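Local coordinates for protein predicted transcriptional regulator (Oenococcus oeni, PDB 3BY6) that probably binds DNA as a transcription factor of the GntR family, regulating gene expression through a winged helix-turn-helix domain, at residues I20-A25 and N84-R89. Numbering follows the deposited sequence.
Sequences IKNEVA and NSNQNR
The A25 methyl packs against the flat face of the N86 amide, A25 CB lying 3.4 Å from N86 ND2, with N86 CB only slightly farther away. This van der Waals contact sits where the backbones come nearest, the two CA atoms 6.5 Å apart. N86 reaches it with CG anti to the backbone N (chi1 -173°).

Polar contact between the helices is indirect. The amides of N22 and N86, their planes 57° apart, form no direct hydrogen bond; instead one water accepts from N86 ND2 at 3.1 Å and from N22 ND2, though the latter bond is modelled suspiciously short and its length is doubtful.

Within 84-89, R89 bends back at chi3 and gives NH2 to N86 OD1 at 3.1 Å, with a weak second bond from NE; OD1 lies at the guanidinium edge, in its plane, which probably restrains the amide's rotation. R89 NH2 also forms a salt bridge with E100 of the second subunit. Were N86 an alanine, the water would probably lose one donor, R89 would rely more on E100 of the second subunit, and a gap would open beside the A25 methyl.

The axes of 20-25 and 84-89 pass 10.0 Å apart at a crossing angle of -112°. The contact thus joins the first helix of a GntR-type winged helix-turn-helix domain to the long helix 79-103 that follows the wing.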
ATOM      1  N   ILE D  20      -9.863  13.016  -2.659  1.00 38.39           N
ATOM      2  CA  ILE D  20     -11.231  13.549  -2.578  1.00 38.90           C
ATOM      3  C   ILE D  20     -12.279  12.502  -2.163  1.00 39.37           C
ATOM      4  O   ILE D  20     -13.170  12.800  -1.341  1.00 38.32           O
ATOM      5  CB  ILE D  20     -11.624  14.301  -3.879  1.00 38.87           C
ATOM      6  CG1 ILE D  20     -10.905  15.680  -3.891  1.00 38.35           C
ATOM      7  CG2 ILE D  20     -13.129  14.463  -3.972  1.00 37.60           C
ATOM      8  CD1 ILE D  20     -10.771  16.343  -5.256  1.00 37.33           C
ATOM      9  N   LYS D  21     -12.164  11.281  -2.689  1.00 40.02           N
ATOM     10  CA  LYS D  21     -13.092  10.219  -2.288  1.00 41.10           C
ATOM     11  C   LYS D  21     -12.982   9.874  -0.819  1.00 41.64           C
ATOM     12  O   LYS D  21     -13.946   9.434  -0.188  1.00 41.64           O
ATOM     13  CB  LYS D  21     -12.839   8.952  -3.079  1.00 41.92           C
ATOM     14  CG  LYS D  21     -13.221   9.060  -4.527  1.00 44.40           C
ATOM     15  CD  LYS D  21     -12.660   7.914  -5.360  1.00 48.39           C
ATOM     16  CE  LYS D  21     -13.058   6.550  -4.846  1.00 49.39           C
ATOM     17  NZ  LYS D  21     -12.187   5.515  -5.481  1.00 50.93           N
ATOM     18  N   ASN D  22     -11.789   9.985  -0.269  1.00 42.85           N
ATOM     19  CA  ASN D  22     -11.627   9.683   1.143  1.00 43.83           C
ATOM     20  C   ASN D  22     -12.263  10.771   2.020  1.00 44.57           C
ATOM     21  O   ASN D  22     -12.834  10.477   3.077  1.00 44.36           O
ATOM     22  CB  ASN D  22     -10.168   9.462   1.499  1.00 43.53           C
ATOM     23  CG  ASN D  22     -10.004   8.716   2.827  1.00 45.22           C
ATOM     24  OD1 ASN D  22      -9.442   9.252   3.794  1.00 45.06           O
ATOM     25  ND2 ASN D  22     -10.511   7.478   2.879  1.00 46.85           N
ATOM     26  N   GLU D  23     -12.154  12.024   1.576  1.00 45.21           N
ATOM     27  CA  GLU D  23     -12.786  13.141   2.274  1.00 46.20           C
ATOM     28  C   GLU D  23     -14.298  12.979   2.275  1.00 45.59           C
ATOM     29  O   GLU D  23     -14.956  13.255   3.278  1.00 44.48           O
ATOM     30  CB  GLU D  23     -12.403  14.474   1.633  1.00 46.08           C
ATOM     31  CG  GLU D  23     -10.961  14.832   1.936  1.00 48.33           C
ATOM     32  CD  GLU D  23     -10.519  16.150   1.345  1.00 48.74           C
ATOM     33  OE1 GLU D  23     -11.214  16.700   0.465  1.00 53.66           O
ATOM     34  OE2 GLU D  23      -9.447  16.622   1.762  1.00 53.44           O
ATOM     35  N   VAL D  24     -14.824  12.531   1.137  1.00 45.76           N
ATOM     36  CA  VAL D  24     -16.226  12.205   1.025  1.00 46.38           C
ATOM     37  C   VAL D  24     -16.498  11.039   1.971  1.00 47.52           C
ATOM     38  O   VAL D  24     -17.291  11.163   2.908  1.00 47.77           O
ATOM     39  CB  VAL D  24     -16.635  11.843  -0.399  1.00 46.11           C
ATOM     40  CG1 VAL D  24     -18.098  11.415  -0.426  1.00 46.91           C
ATOM     41  CG2 VAL D  24     -16.410  13.015  -1.349  1.00 44.65           C
ATOM     42  N   ALA D  25     -15.777   9.940   1.781  1.00 48.00           N
ATOM     43  CA  ALA D  25     -15.960   8.773   2.619  1.00 48.92           C
ATOM     44  C   ALA D  25     -15.978   9.143   4.101  1.00 50.20           C
ATOM     45  O   ALA D  25     -16.762   8.594   4.840  1.00 50.76           O
ATOM     46  CB  ALA D  25     -14.891   7.732   2.334  1.00 48.35           C
ATOM     47  N   ASN D  84     -19.743   3.106   1.258  1.00 32.36           N
ATOM     48  CA  ASN D  84     -19.755   1.624   1.108  1.00 33.03           C
ATOM     49  C   ASN D  84     -18.631   1.039   0.221  1.00 33.73           C
ATOM     50  O   ASN D  84     -18.025   0.057   0.592  1.00 35.26           O
ATOM     51  CB  ASN D  84     -21.098   1.165   0.562  1.00 32.90           C
ATOM     52  CG  ASN D  84     -22.141   1.040   1.625  1.00 33.47           C
ATOM     53  OD1 ASN D  84     -21.824   1.017   2.832  1.00 35.48           O
ATOM     54  ND2 ASN D  84     -23.397   0.954   1.200  1.00 30.04           N
ATOM     55  N   SER D  85     -18.322   1.668  -0.911  1.00 34.15           N
ATOM     56  CA  SER D  85     -17.229   1.200  -1.752  1.00 34.46           C
ATOM     57  C   SER D  85     -15.914   1.491  -1.070  1.00 35.64           C
ATOM     58  O   SER D  85     -14.999   0.678  -1.111  1.00 36.22           O
ATOM     59  CB  SER D  85     -17.251   1.879  -3.126  1.00 34.85           C
ATOM     60  OG  SER D  85     -18.526   1.873  -3.726  1.00 34.42           O
ATOM     61  N   ASN D  86     -15.771   2.665  -0.463  1.00 36.62           N
ATOM     62  CA  ASN D  86     -14.524   2.921   0.286  1.00 36.29           C
ATOM     63  C   ASN D  86     -14.289   1.833   1.333  1.00 36.41           C
ATOM     64  O   ASN D  86     -13.196   1.332   1.464  1.00 37.16           O
ATOM     65  CB  ASN D  86     -14.563   4.296   0.950  1.00 36.15           C
ATOM     66  CG  ASN D  86     -13.248   4.665   1.596  1.00 36.36           C
ATOM     67  OD1 ASN D  86     -12.254   4.857   0.898  1.00 37.49           O
ATOM     68  ND2 ASN D  86     -13.238   4.783   2.923  1.00 34.05           N
ATOM     69  N   GLN D  87     -15.323   1.443   2.067  1.00 36.92           N
ATOM     70  CA  GLN D  87     -15.203   0.346   3.044  1.00 36.79           C
ATOM     71  C   GLN D  87     -14.778  -0.955   2.372  1.00 36.41           C
ATOM     72  O   GLN D  87     -14.004  -1.754   2.915  1.00 37.01           O
ATOM     73  CB  GLN D  87     -16.545   0.116   3.722  1.00 36.03           C
ATOM     74  CG  GLN D  87     -16.455  -0.748   4.962  1.00 38.48           C
ATOM     75  CD  GLN D  87     -17.805  -0.961   5.625  1.00 39.50           C
ATOM     76  OE1 GLN D  87     -18.283  -2.120   5.756  1.00 43.05           O
ATOM     77  NE2 GLN D  87     -18.435   0.144   6.052  1.00 38.04           N
ATOM     78  N   ASN D  88     -15.316  -1.206   1.189  1.00 36.22           N
ATOM     79  CA  ASN D  88     -14.986  -2.441   0.493  1.00 35.87           C
ATOM     80  C   ASN D  88     -13.544  -2.523   0.104  1.00 35.26           C
ATOM     81  O   ASN D  88     -12.993  -3.612   0.106  1.00 34.21           O
ATOM     82  CB  ASN D  88     -15.855  -2.667  -0.741  1.00 35.36           C
ATOM     83  CG  ASN D  88     -17.179  -3.282  -0.397  1.00 35.19           C
ATOM     84  OD1 ASN D  88     -17.461  -3.563   0.771  1.00 37.30           O
ATOM     85  ND2 ASN D  88     -18.040  -3.416  -1.397  1.00 30.10           N
ATOM     86  N   ARG D  89     -12.981  -1.373  -0.268  1.00 35.62           N
ATOM     87  CA  ARG D  89     -11.578  -1.222  -0.588  1.00 36.40           C
ATOM     88  C   ARG D  89     -10.707  -1.591   0.612  1.00 35.80           C
ATOM     89  O   ARG D  89      -9.816  -2.403   0.516  1.00 36.32           O
ATOM     90  CB  ARG D  89     -11.311   0.249  -0.986  1.00 36.95           C
ATOM     91  CG  ARG D  89      -9.786   0.569  -1.115  1.00 37.40           C
ATOM     92  CD  ARG D  89      -9.550   2.040  -1.499  1.00 36.88           C
ATOM     93  NE  ARG D  89      -9.831   2.960  -0.392  1.00 38.21           N
ATOM     94  CZ  ARG D  89      -9.071   3.053   0.705  1.00 39.28           C
ATOM     95  NH1 ARG D  89      -7.996   2.297   0.860  1.00 39.93           N
ATOM     96  NH2 ARG D  89      -9.372   3.888   1.653  1.00 40.35           N
TER
HETATM   97  O   HOH W   1     -10.901   5.760   4.678  1.00 36.39           O